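Local coordinates for 2-hydroxyisobutyryl-CoA mutase large subunit (Aquincola tertiaricarbonis, PDB 4R3U), which catalyses, together with its small cobalamin-binding partner subunit, the reversible isomerisation of 2-hydroxyisobutyryl-CoA and (S)-3-hydroxybutyryl-CoA, at residues 368-373 with 414-419; 541-546 with 554-559; 352-357 with 488-493; 240-245 with 285-290. One frame throughout, in Å; residues are numbered along the deposited sequence.

Contact 1 of 4, residues 368-373 with 414-419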
loop_
_atom_site.group_PDB
_atom_site.type_symbol
_atom_site.label_atom_id
_atom_site.label_comp_id
_atom_site.label_asym_id
_atom_site.label_seq_id
_atom_site.Cartn_x
_atom_site.Cartn_y
_atom_site.Cartn_z
ATOM N N ALA A 368 9.625 5.129 1.754
ATOM C CA ALA A 368 10.682 5.226 2.769
ATOM C C ALA A 368 11.717 4.092 2.650
ATOM O O ALA A 368 12.924 4.338 2.768
ATOM C CB ALA A 368 10.066 5.236 4.163
ATOM N N VAL A 369 11.225 2.866 2.379
ATOM C CA VAL A 369 12.009 1.631 2.225
ATOM C C VAL A 369 12.831 1.702 0.923
ATOM O O VAL A 369 14.021 1.383 0.921
ATOM C CB VAL A 369 11.058 0.398 2.284
ATOM C CG1 VAL A 369 11.783 -0.898 1.932
ATOM C CG2 VAL A 369 10.412 0.286 3.656
ATOM N N LEU A 370 12.193 2.148 -0.178
ATOM C CA LEU A 370 12.825 2.305 -1.484
ATOM C C LEU A 370 13.812 3.480 -1.419
ATOM O O LEU A 370 14.815 3.486 -2.147
ATOM C CB LEU A 370 11.758 2.514 -2.588
ATOM C CG LEU A 370 10.756 1.380 -2.856
ATOM C CD1 LEU A 370 9.995 1.646 -4.120
ATOM C CD2 LEU A 370 11.426 -0.018 -2.935
ATOM N N GLY A 371 13.518 4.430 -0.523
ATOM C CA GLY A 371 14.332 5.601 -0.202
ATOM C C GLY A 371 15.516 5.326 0.712
ATOM O O GLY A 371 16.391 6.187 0.855
ATOM N N GLY A 372 15.565 4.137 1.328
ATOM C CA GLY A 372 16.694 3.705 2.155
ATOM C C GLY A 372 16.745 4.243 3.578
ATOM O O GLY A 372 17.835 4.449 4.118
ATOM N N ALA A 373 15.560 4.417 4.219
ATOM C CA ALA A 373 15.412 4.884 5.607
ATOM C C ALA A 373 16.007 3.849 6.592
ATOM O O ALA A 373 16.001 2.639 6.300
ATOM C CB ALA A 373 13.948 5.139 5.911
ATOM N N ASP A 414 18.709 -0.432 -3.289
ATOM C CA ASP A 414 18.349 0.694 -4.166
ATOM C C ASP A 414 17.764 0.140 -5.489
ATOM O O ASP A 414 18.383 0.277 -6.559
ATOM C CB ASP A 414 19.550 1.643 -4.385
ATOM C CG ASP A 414 19.146 2.965 -4.998
ATOM O OD1 ASP A 414 18.296 3.659 -4.407
ATOM O OD2 ASP A 414 19.639 3.281 -6.085
ATOM N N PRO A 415 16.612 -0.589 -5.400
ATOM C CA PRO A 415 16.044 -1.230 -6.607
ATOM C C PRO A 415 15.653 -0.249 -7.699
ATOM O O PRO A 415 15.665 -0.618 -8.869
ATOM C CB PRO A 415 14.848 -2.006 -6.056
ATOM C CG PRO A 415 14.507 -1.338 -4.780
ATOM C CD PRO A 415 15.775 -0.875 -4.211
ATOM N N LEU A 416 15.361 1.014 -7.312
ATOM C CA LEU A 416 14.997 2.076 -8.243
ATOM C C LEU A 416 16.218 2.709 -8.911
ATOM O O LEU A 416 16.052 3.537 -9.808
ATOM C CB LEU A 416 14.090 3.146 -7.591
ATOM C CG LEU A 416 12.748 2.707 -6.978
ATOM C CD1 LEU A 416 11.817 3.897 -6.803
ATOM C CD2 LEU A 416 12.061 1.689 -7.819
ATOM N N GLY A 417 17.423 2.314 -8.495
ATOM C CA GLY A 417 18.655 2.828 -9.082
ATOM C C GLY A 417 18.695 2.574 -10.566
ATOM O O GLY A 417 18.384 1.470 -11.014
ATOM N N GLY A 418 18.997 3.610 -11.323
ATOM C CA GLY A 418 19.055 3.519 -12.776
ATOM C C GLY A 418 17.816 3.993 -13.492
ATOM O O GLY A 418 17.895 4.337 -14.674
ATOM N N SER A 419 16.658 3.986 -12.799
ATOM C CA SER A 419 15.369 4.447 -13.324
ATOM C C SER A 419 15.584 5.818 -13.937
ATOM O O SER A 419 16.086 6.732 -13.266
ATOM C CB SER A 419 14.326 4.525 -12.210
ATOM O OG SER A 419 13.227 5.354 -12.549
HETATM O O HOH W 1 17.589 4.212 -1.887
HETATM O O HOH W 2 15.507 2.528 -4.663
#

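Contact 2 of 4, residues 541-546 with 554-559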
loop_
_atom_site.group_PDB
_atom_site.type_symbol
_atom_site.label_atom_id
_atom_site.label_comp_id
_atom_site.label_asym_id
_atom_site.label_seq_id
_atom_site.Cartn_x
_atom_site.Cartn_y
_atom_site.Cartn_z
ATOM N N PRO A 541 27.600 17.925 31.888
ATOM C CA PRO A 541 28.007 17.316 33.173
ATOM C C PRO A 541 27.217 17.734 34.411
ATOM O O PRO A 541 26.829 16.871 35.201
ATOM C CB PRO A 541 29.485 17.690 33.289
ATOM C CG PRO A 541 29.925 17.894 31.915
ATOM C CD PRO A 541 28.777 18.476 31.176
ATOM N N LEU A 542 26.977 19.047 34.573
ATOM C CA LEU A 542 26.252 19.588 35.720
ATOM C C LEU A 542 24.764 19.312 35.691
ATOM O O LEU A 542 24.187 19.153 36.763
ATOM C CB LEU A 542 26.563 21.081 35.927
ATOM C CG LEU A 542 26.241 21.711 37.270
ATOM C CD1 LEU A 542 26.754 20.880 38.423
ATOM C CD2 LEU A 542 26.831 23.059 37.334
ATOM N N THR A 543 24.139 19.262 34.485
ATOM C CA THR A 543 22.719 18.932 34.323
ATOM C C THR A 543 22.520 17.448 34.741
ATOM O O THR A 543 21.494 17.128 35.354
ATOM C CB THR A 543 22.209 19.220 32.902
ATOM O OG1 THR A 543 22.639 20.506 32.472
ATOM C CG2 THR A 543 20.687 19.150 32.800
ATOM N N ILE A 544 23.519 16.561 34.452
ATOM C CA ILE A 544 23.508 15.150 34.883
ATOM C C ILE A 544 23.500 15.097 36.434
ATOM O O ILE A 544 22.675 14.382 37.007
ATOM C CB ILE A 544 24.626 14.254 34.229
ATOM C CG1 ILE A 544 24.521 14.239 32.687
ATOM C CG2 ILE A 544 24.564 12.807 34.752
ATOM C CD1 ILE A 544 25.818 13.872 31.954
ATOM N N GLU A 545 24.344 15.913 37.105
ATOM C CA GLU A 545 24.381 15.966 38.571
ATOM C C GLU A 545 23.089 16.514 39.179
ATOM O O GLU A 545 22.586 15.979 40.175
ATOM C CB GLU A 545 25.609 16.725 39.068
ATOM C CG GLU A 545 26.895 15.912 38.978
ATOM C CD GLU A 545 26.825 14.513 39.570
ATOM O OE1 GLU A 545 26.526 14.402 40.781
ATOM O OE2 GLU A 545 26.997 13.529 38.808
ATOM N N LEU A 546 22.514 17.519 38.520
ATOM C CA LEU A 546 21.265 18.151 38.923
ATOM C C LEU A 546 20.078 17.185 38.936
ATOM O O LEU A 546 19.448 17.023 39.984
ATOM C CB LEU A 546 20.964 19.362 38.029
ATOM C CG LEU A 546 21.611 20.689 38.448
ATOM C CD1 LEU A 546 21.635 21.662 37.281
ATOM C CD2 LEU A 546 20.900 21.293 39.664
ATOM N N GLY A 554 11.772 22.076 35.225
ATOM C CA GLY A 554 11.360 23.431 35.575
ATOM C C GLY A 554 12.390 24.168 36.400
ATOM O O GLY A 554 12.659 25.335 36.123
ATOM N N ASP A 555 13.005 23.489 37.391
ATOM C CA ASP A 555 14.063 24.091 38.237
ATOM C C ASP A 555 15.213 24.597 37.348
ATOM O O ASP A 555 15.613 25.759 37.458
ATOM C CB ASP A 555 14.639 23.068 39.247
ATOM C CG ASP A 555 13.742 22.586 40.370
ATOM O OD1 ASP A 555 12.930 23.385 40.873
ATOM O OD2 ASP A 555 13.902 21.430 40.794
ATOM N N ILE A 556 15.694 23.707 36.440
ATOM C CA ILE A 556 16.777 23.904 35.474
ATOM C C ILE A 556 16.417 24.971 34.446
ATOM O O ILE A 556 17.197 25.919 34.262
ATOM C CB ILE A 556 17.243 22.544 34.839
ATOM C CG1 ILE A 556 17.697 21.532 35.947
ATOM C CG2 ILE A 556 18.367 22.755 33.821
ATOM C CD1 ILE A 556 17.733 20.050 35.524
ATOM N N VAL A 557 15.242 24.815 33.784
ATOM C CA VAL A 557 14.712 25.727 32.756
ATOM C C VAL A 557 14.518 27.155 33.287
ATOM O O VAL A 557 14.984 28.112 32.648
ATOM C CB VAL A 557 13.446 25.155 32.055
ATOM C CG1 VAL A 557 12.608 26.242 31.373
ATOM C CG2 VAL A 557 13.810 24.041 31.072
ATOM N N GLU A 558 13.839 27.297 34.454
ATOM C CA GLU A 558 13.556 28.612 35.057
ATOM C C GLU A 558 14.783 29.359 35.463
ATOM O O GLU A 558 14.867 30.558 35.188
ATOM C CB GLU A 558 12.555 28.523 36.204
ATOM C CG GLU A 558 11.152 28.172 35.742
ATOM C CD GLU A 558 10.557 29.033 34.642
ATOM O OE1 GLU A 558 10.412 30.261 34.852
ATOM O OE2 GLU A 558 10.214 28.465 33.577
ATOM N N LYS A 559 15.757 28.658 36.091
ATOM C CA LYS A 559 17.032 29.238 36.517
ATOM C C LYS A 559 17.758 29.901 35.321
ATOM O O LYS A 559 18.236 31.030 35.440
ATOM C CB LYS A 559 17.910 28.154 37.173
ATOM C CG LYS A 559 19.134 28.693 37.875
ATOM C CD LYS A 559 18.756 29.392 39.164
ATOM C CE LYS A 559 19.935 29.998 39.873
ATOM N NZ LYS A 559 19.525 30.591 41.175
#

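Contact 3 of 4, residues 352-357 with 488-493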
loop_
_atom_site.group_PDB
_atom_site.type_symbol
_atom_site.label_atom_id
_atom_site.label_comp_id
_atom_site.label_asym_id
_atom_site.label_seq_id
_atom_site.Cartn_x
_atom_site.Cartn_y
_atom_site.Cartn_z
ATOM N N PRO A 352 -12.646 11.912 7.327
ATOM C CA PRO A 352 -13.624 11.096 6.582
ATOM C C PRO A 352 -12.963 9.848 5.994
ATOM O O PRO A 352 -11.781 9.897 5.594
ATOM C CB PRO A 352 -14.107 12.036 5.471
ATOM C CG PRO A 352 -13.067 13.035 5.316
ATOM C CD PRO A 352 -12.429 13.217 6.653
ATOM N N GLN A 353 -13.695 8.713 5.991
ATOM C CA GLN A 353 -13.233 7.442 5.423
ATOM C C GLN A 353 -11.847 7.049 5.941
ATOM O O GLN A 353 -11.007 6.545 5.172
ATOM C CB GLN A 353 -13.254 7.515 3.883
ATOM C CG GLN A 353 -14.623 7.828 3.301
ATOM C CD GLN A 353 -14.609 7.658 1.816
ATOM O OE1 GLN A 353 -14.947 8.583 1.065
ATOM N NE2 GLN A 353 -14.291 6.440 1.381
ATOM N N TYR A 354 -11.607 7.292 7.252
ATOM C CA TYR A 354 -10.321 7.051 7.919
ATOM C C TYR A 354 -9.601 5.744 7.588
ATOM O O TYR A 354 -8.375 5.784 7.533
ATOM C CB TYR A 354 -10.364 7.332 9.444
ATOM C CG TYR A 354 -11.079 6.264 10.245
ATOM C CD1 TYR A 354 -12.454 6.306 10.421
ATOM C CD2 TYR A 354 -10.380 5.183 10.793
ATOM C CE1 TYR A 354 -13.133 5.275 11.068
ATOM C CE2 TYR A 354 -11.045 4.149 11.458
ATOM C CZ TYR A 354 -12.426 4.200 11.589
ATOM O OH TYR A 354 -13.111 3.224 12.271
ATOM N N MET A 355 -10.314 4.586 7.375
ATOM C CA MET A 355 -9.608 3.308 7.073
ATOM C C MET A 355 -8.805 3.325 5.783
ATOM O O MET A 355 -7.877 2.550 5.619
ATOM C CB MET A 355 -10.499 2.064 7.145
ATOM C CG MET A 355 -10.747 1.537 8.539
ATOM S SD MET A 355 -9.347 1.272 9.662
ATOM C CE MET A 355 -8.555 -0.183 8.968
ATOM N N VAL A 356 -9.125 4.235 4.910
ATOM C CA VAL A 356 -8.443 4.460 3.637
ATOM C C VAL A 356 -6.985 4.951 3.870
ATOM O O VAL A 356 -6.119 4.722 3.030
ATOM C CB VAL A 356 -9.341 5.385 2.769
ATOM C CG1 VAL A 356 -8.765 6.776 2.581
ATOM C CG2 VAL A 356 -9.668 4.739 1.466
ATOM N N ASN A 357 -6.712 5.522 5.077
ATOM C CA ASN A 357 -5.378 5.934 5.523
ATOM C C ASN A 357 -4.395 4.764 5.505
ATOM O O ASN A 357 -3.217 4.989 5.276
ATOM C CB ASN A 357 -5.431 6.546 6.936
ATOM C CG ASN A 357 -6.171 7.837 6.952
ATOM O OD1 ASN A 357 -6.275 8.489 5.928
ATOM N ND2 ASN A 357 -6.764 8.190 8.086
ATOM N N GLU A 488 -22.808 8.114 8.122
ATOM C CA GLU A 488 -23.562 8.387 9.353
ATOM C C GLU A 488 -23.200 7.399 10.470
ATOM O O GLU A 488 -23.385 7.692 11.657
ATOM C CB GLU A 488 -25.080 8.412 9.071
ATOM C CG GLU A 488 -25.732 7.066 8.756
ATOM C CD GLU A 488 -25.353 6.343 7.472
ATOM O OE1 GLU A 488 -25.057 7.018 6.458
ATOM O OE2 GLU A 488 -25.389 5.089 7.477
ATOM N N ASP A 489 -22.684 6.227 10.062
ATOM C CA ASP A 489 -22.309 5.119 10.925
ATOM C C ASP A 489 -20.794 5.078 11.147
ATOM O O ASP A 489 -20.172 4.025 10.951
ATOM C CB ASP A 489 -22.841 3.790 10.329
ATOM C CG ASP A 489 -24.223 3.413 10.814
ATOM O OD1 ASP A 489 -24.340 2.958 11.978
ATOM O OD2 ASP A 489 -25.191 3.561 10.026
ATOM N N VAL A 490 -20.188 6.218 11.560
ATOM C CA VAL A 490 -18.749 6.223 11.839
ATOM C C VAL A 490 -18.453 5.635 13.237
ATOM O O VAL A 490 -18.786 6.232 14.261
ATOM C CB VAL A 490 -18.037 7.578 11.566
ATOM C CG1 VAL A 490 -16.539 7.517 11.899
ATOM C CG2 VAL A 490 -18.258 8.021 10.121
ATOM N N LYS A 491 -17.853 4.447 13.246
ATOM C CA LYS A 491 -17.464 3.746 14.449
ATOM C C LYS A 491 -15.944 3.757 14.486
ATOM O O LYS A 491 -15.264 3.228 13.597
ATOM C CB LYS A 491 -18.008 2.301 14.458
ATOM C CG LYS A 491 -19.520 2.152 14.739
ATOM C CD LYS A 491 -20.447 1.919 13.497
ATOM C CE LYS A 491 -20.483 0.517 12.920
ATOM N NZ LYS A 491 -21.299 0.468 11.674
ATOM N N ILE A 492 -15.406 4.420 15.495
ATOM C CA ILE A 492 -13.977 4.498 15.704
ATOM C C ILE A 492 -13.688 4.494 17.193
ATOM O O ILE A 492 -14.291 5.261 17.952
ATOM C CB ILE A 492 -13.269 5.662 14.926
ATOM C CG1 ILE A 492 -11.705 5.607 15.120
ATOM C CG2 ILE A 492 -13.883 7.039 15.239
ATOM C CD1 ILE A 492 -10.875 6.479 14.236
ATOM N N GLU A 493 -12.777 3.622 17.601
ATOM C CA GLU A 493 -12.307 3.556 18.974
ATOM C C GLU A 493 -11.291 4.706 19.119
ATOM O O GLU A 493 -10.366 4.811 18.302
ATOM C CB GLU A 493 -11.651 2.185 19.234
ATOM C CG GLU A 493 -10.727 2.161 20.444
ATOM C CD GLU A 493 -10.012 0.865 20.794
ATOM O OE1 GLU A 493 -9.446 0.822 21.909
ATOM O OE2 GLU A 493 -10.018 -0.100 19.989
#

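Contact 4 of 4, residues 240-245 with 285-290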
loop_
_atom_site.group_PDB
_atom_site.type_symbol
_atom_site.label_atom_id
_atom_site.label_comp_id
_atom_site.label_asym_id
_atom_site.label_seq_id
_atom_site.Cartn_x
_atom_site.Cartn_y
_atom_site.Cartn_z
ATOM N N SER A 240 28.048 14.077 23.714
ATOM C CA SER A 240 27.769 12.771 23.121
ATOM C C SER A 240 28.959 12.201 22.355
ATOM O O SER A 240 29.233 11.009 22.481
ATOM C CB SER A 240 26.562 12.846 22.195
ATOM O OG SER A 240 25.376 13.005 22.947
ATOM N N ALA A 241 29.669 13.049 21.571
ATOM C CA ALA A 241 30.834 12.652 20.779
ATOM C C ALA A 241 31.943 12.108 21.668
ATOM O O ALA A 241 32.565 11.096 21.333
ATOM C CB ALA A 241 31.345 13.827 19.966
ATOM N N LYS A 242 32.143 12.736 22.829
ATOM C CA LYS A 242 33.183 12.362 23.779
ATOM C C LYS A 242 32.741 11.338 24.848
ATOM O O LYS A 242 33.605 10.681 25.423
ATOM C CB LYS A 242 33.781 13.634 24.442
ATOM C CG LYS A 242 34.567 14.562 23.500
ATOM C CD LYS A 242 36.077 14.294 23.586
ATOM C CE LYS A 242 36.922 15.470 23.147
ATOM N NZ LYS A 242 38.360 15.278 23.488
ATOM N N ASN A 243 31.424 11.189 25.119
ATOM C CA ASN A 243 30.928 10.302 26.185
ATOM C C ASN A 243 29.957 9.195 25.784
ATOM O O ASN A 243 29.802 8.232 26.544
ATOM C CB ASN A 243 30.328 11.129 27.327
ATOM C CG ASN A 243 31.330 12.012 28.024
ATOM O OD1 ASN A 243 32.022 11.588 28.972
ATOM N ND2 ASN A 243 31.431 13.254 27.559
ATOM N N LEU A 244 29.278 9.332 24.631
ATOM C CA LEU A 244 28.261 8.359 24.206
ATOM C C LEU A 244 28.460 7.863 22.755
ATOM O O LEU A 244 27.752 8.292 21.832
ATOM C CB LEU A 244 26.839 8.943 24.399
ATOM C CG LEU A 244 26.467 9.564 25.734
ATOM C CD1 LEU A 244 25.289 10.480 25.569
ATOM C CD2 LEU A 244 26.180 8.504 26.769
ATOM N N LYS A 245 29.406 6.929 22.589
ATOM C CA LYS A 245 29.802 6.322 21.319
ATOM C C LYS A 245 28.677 5.827 20.399
ATOM O O LYS A 245 28.776 6.013 19.181
ATOM C CB LYS A 245 30.864 5.223 21.532
ATOM C CG LYS A 245 32.249 5.781 21.879
ATOM C CD LYS A 245 33.369 4.743 21.653
ATOM C CE LYS A 245 33.722 3.933 22.890
ATOM N NZ LYS A 245 35.097 3.367 22.822
ATOM N N THR A 285 34.400 25.133 18.117
ATOM C CA THR A 285 34.944 24.705 19.425
ATOM C C THR A 285 36.321 24.043 19.267
ATOM O O THR A 285 36.951 23.686 20.263
ATOM C CB THR A 285 34.002 23.671 20.120
ATOM O OG1 THR A 285 34.052 22.426 19.412
ATOM C CG2 THR A 285 32.569 24.152 20.261
ATOM N N GLY A 286 36.742 23.832 18.029
ATOM C CA GLY A 286 37.990 23.155 17.719
ATOM C C GLY A 286 37.811 21.663 17.525
ATOM O O GLY A 286 38.787 20.936 17.305
ATOM N N MET A 287 36.550 21.186 17.606
ATOM C CA MET A 287 36.220 19.780 17.378
ATOM C C MET A 287 36.230 19.552 15.878
ATOM O O MET A 287 35.530 20.255 15.156
ATOM C CB MET A 287 34.855 19.409 17.972
ATOM C CG MET A 287 34.491 17.965 17.732
ATOM S SD MET A 287 33.154 17.350 18.748
ATOM C CE MET A 287 34.044 17.083 20.275
ATOM N N HIS A 288 37.051 18.598 15.413
ATOM C CA HIS A 288 37.172 18.245 14.009
ATOM C C HIS A 288 35.881 17.575 13.597
ATOM O O HIS A 288 35.323 16.782 14.360
ATOM C CB HIS A 288 38.357 17.278 13.815
ATOM C CG HIS A 288 38.693 16.979 12.378
ATOM N ND1 HIS A 288 37.898 16.148 11.601
ATOM C CD2 HIS A 288 39.747 17.389 11.634
ATOM C CE1 HIS A 288 38.472 16.111 10.407
ATOM N NE2 HIS A 288 39.585 16.838 10.378
ATOM N N VAL A 289 35.424 17.882 12.374
ATOM C CA VAL A 289 34.220 17.328 11.738
ATOM C C VAL A 289 34.101 15.814 11.906
ATOM O O VAL A 289 33.015 15.318 12.211
ATOM C CB VAL A 289 34.059 17.731 10.246
ATOM C CG1 VAL A 289 32.592 17.711 9.839
ATOM C CG2 VAL A 289 34.695 19.087 9.943
ATOM N N ASP A 290 35.214 15.082 11.730
ATOM C CA ASP A 290 35.213 13.618 11.821
ATOM C C ASP A 290 35.000 13.043 13.239
ATOM O O ASP A 290 34.701 11.855 13.383
ATOM C CB ASP A 290 36.410 13.005 11.064
ATOM C CG ASP A 290 36.413 13.266 9.562
ATOM O OD1 ASP A 290 35.333 13.242 8.953
ATOM O OD2 ASP A 290 37.511 13.428 8.987
#

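Contact 1 of 4, residues 368-373 with 414-419
Leu370 meets Pro415 and Leu416 by splitting its two methyl branches between them. CD2 lies 3.8 Å from CG of the Pro415 ring, while CD1 approaches CD1 of Leu416 at 3.9 Å. The Leu370 side chain crosses both partners at about a right angle, so the touches are confined to the branch ends, CD1 also coming within 4.1 Å of Leu416 CG. Leu370 CG stands anti to the carbonyl carbon (chi1 -63°), and a second torsion of -169° turns the CD1/CD2 fork so that one branch faces each partner.

The polar half of the contact runs through water. Leu370 O and Asp414 OD1 are 4.2 Å apart, too far for a direct bond, and two waters bridge them, each donating to both oxygens. One of them also accepts from Leu416 N at 3.1 Å, tying the beta turn of 414-417 into the bridge. The other carboxylate oxygen, Asp414 OD2, forms salt bridges with Arg314 and Arg84, which hold the group through this second oxygen and should favour its charged form.

Phe307 of the second large subunit packs on Leu370, Pro415 and Leu416, and Pro415 O accepts from Ser419 OG of that subunit. The arrangement belongs to the dimer-facing exterior of a TIM barrel: helix 357-370, closed by a Schellman motif at Gly372, is the helix of the beta-alpha-beta crossover from strand 340-344 to strand 375-377.

Contact 2 of 4, residues 541-546 with 554-559
With chi1 of -57° and chi2 of 161°, Ile556 sends CG1 anti to its carbonyl carbon and stretches CD1 straight out toward helix 540-549, where Thr543 (chi1 -47°) turns its methyl, CG2, anti to the backbone N to receive it. The motif is a pair of consecutive helices, 540-549 and 553-564, joined by a short loop and packed through a small apolar interface of three buried residues.

Geometrically, Ile556 is the centre of that interface. Leu546 and Ile556 run past each other in opposite directions, so their contact extends along the side chains, with Leu546 CD1 4.2 Å from Ile556 CG1. The helices are close here, the CA atoms of Thr543 and Ile556 being 7.8 Å apart.

Thr543 divides its roles between branches. Its methyl joins the apolar contact, whereas OG1 is hydrogen-bonded to Leu539 O, four residues earlier, just before the helix begins. Leu528 of helix 518-532 touches both Thr543 and Ile556, and Trp184 of helix 183-196 lies against Ile556, so further helices enclose the pair. The meeting point itself is one methyl carbon: Ile556 CD1 sits 4.1 Å from both Thr543 CG2 and Leu546 CB.

Contact 3 of 4, residues 352-357 with 488-493
Tyr354 carries this contact, offering one ring face to Ile492 and its hydroxyl to the backbone beside it. Ile492 CD1 stands 3.6 Å from the ring centroid and only 12° off the ring normal, a CH-pi contact placed over the middle of the face. The two side chains slide past each other in opposite directions: the isoleucine methyl reaches back over the ring, while Tyr354 OH passes its root, 3.6 Å from Ile492 CB. Ile492 achieves this by being fully extended, with CG1 anti to the backbone N (chi1 -176°).

At the ring's edge, near its plane, Tyr354 OH donates to Lys491 O. The oxygens are modelled 2.5 Å apart, a shortness that should not be over-read in this structure; the C=O...O angle is 148°, and the donor is tilted modestly from the carbonyl plane. Face contact and hydrogen bond together would restrict rotation of the phenol. Val490 adds a looser approach, its CG1 lying obliquely 4.2 Å from Tyr354 CE1.

Phe385 meets the Tyr354 ring edge-to-face and also touches Ile492. Residues 352-357 belong to the loop that follows barrel strand 340-344 and leads into helix 357-370, and residues 488-493 to the long connection between helices 454-472 and 501-515. Here, that connection is pinned at the surface onto a beta-alpha loop at the C-terminal end of a TIM-barrel strand, with the Ile492 side chain about 9 Å from the bound cobalamin.

Contact 4 of 4, residues 240-245 with 285-290
Met287 contributes over half of the 94 Å² buried here, and Ala241 and Lys242 make up the rest. The setting is the helical outer layer of a TIM barrel: Ala241 and Lys242 belong to the last turn of helix 226-243, and Met287 to the loop that leaves helix 264-283 on its way to strand 298-302.

Met287 reaches across by extension followed by a bend. Its CG is anti to the backbone N (chi1 179°) and the chain runs straight to the sulfur, where a turn at chi3 (-78°) swings the terminal methyl aside. Sulfur and methyl therefore find different partners. SD stands 4.1 Å from Ala241 CB, whose bond from the backbone is directed at the loop. CE lies alongside the aliphatic root of Lys242, 4.1 Å from its CG, with the two side chains running in opposite directions. All of this is van der Waals contact and rather loose, consistent with a CA separation of 9.6 Å between Ala241 and Met287.

Met287 also packs on Thr238, one turn back on the same helix as Ala241, on Val282 of helix 264-283, and on Phe292 farther along the loop. The loop departs through Gly286, the first residue after helix 264-283 to leave helical backbone angles, with positive phi. Thr285 OG1 then weakly accepts from Met287 N. Just beyond, the loop is held by a firmer local bond: Asp290 N donates to His288 ND1, 2.9 Å away, at an N-H...N angle of 163° and nearly in the imidazole plane.

The four contacts are separate packing sites: contacts 1, 3 and 4 involve barrel helices or loops, and contact 2 joins two C-terminal helices packed on helix 183-196. Contacts 2 and 4 are the closest neighbours, nearest atoms about 7 Å apart. Contacts 1 and 3 share helix 357-370, contact 3 using the loop entering it and contact 1 its final turn, and both touch the second large subunit. Contacts 3 and 4 are farthest apart, about 49 Å between centres. The Ile492 side chain of contact 3 is about 9 Å from the cobalamin, whereas the side chains of Asp414 and Ala241 lie about 7 Å from those of the substrate-binding residues Met90 and Arg295, respectively.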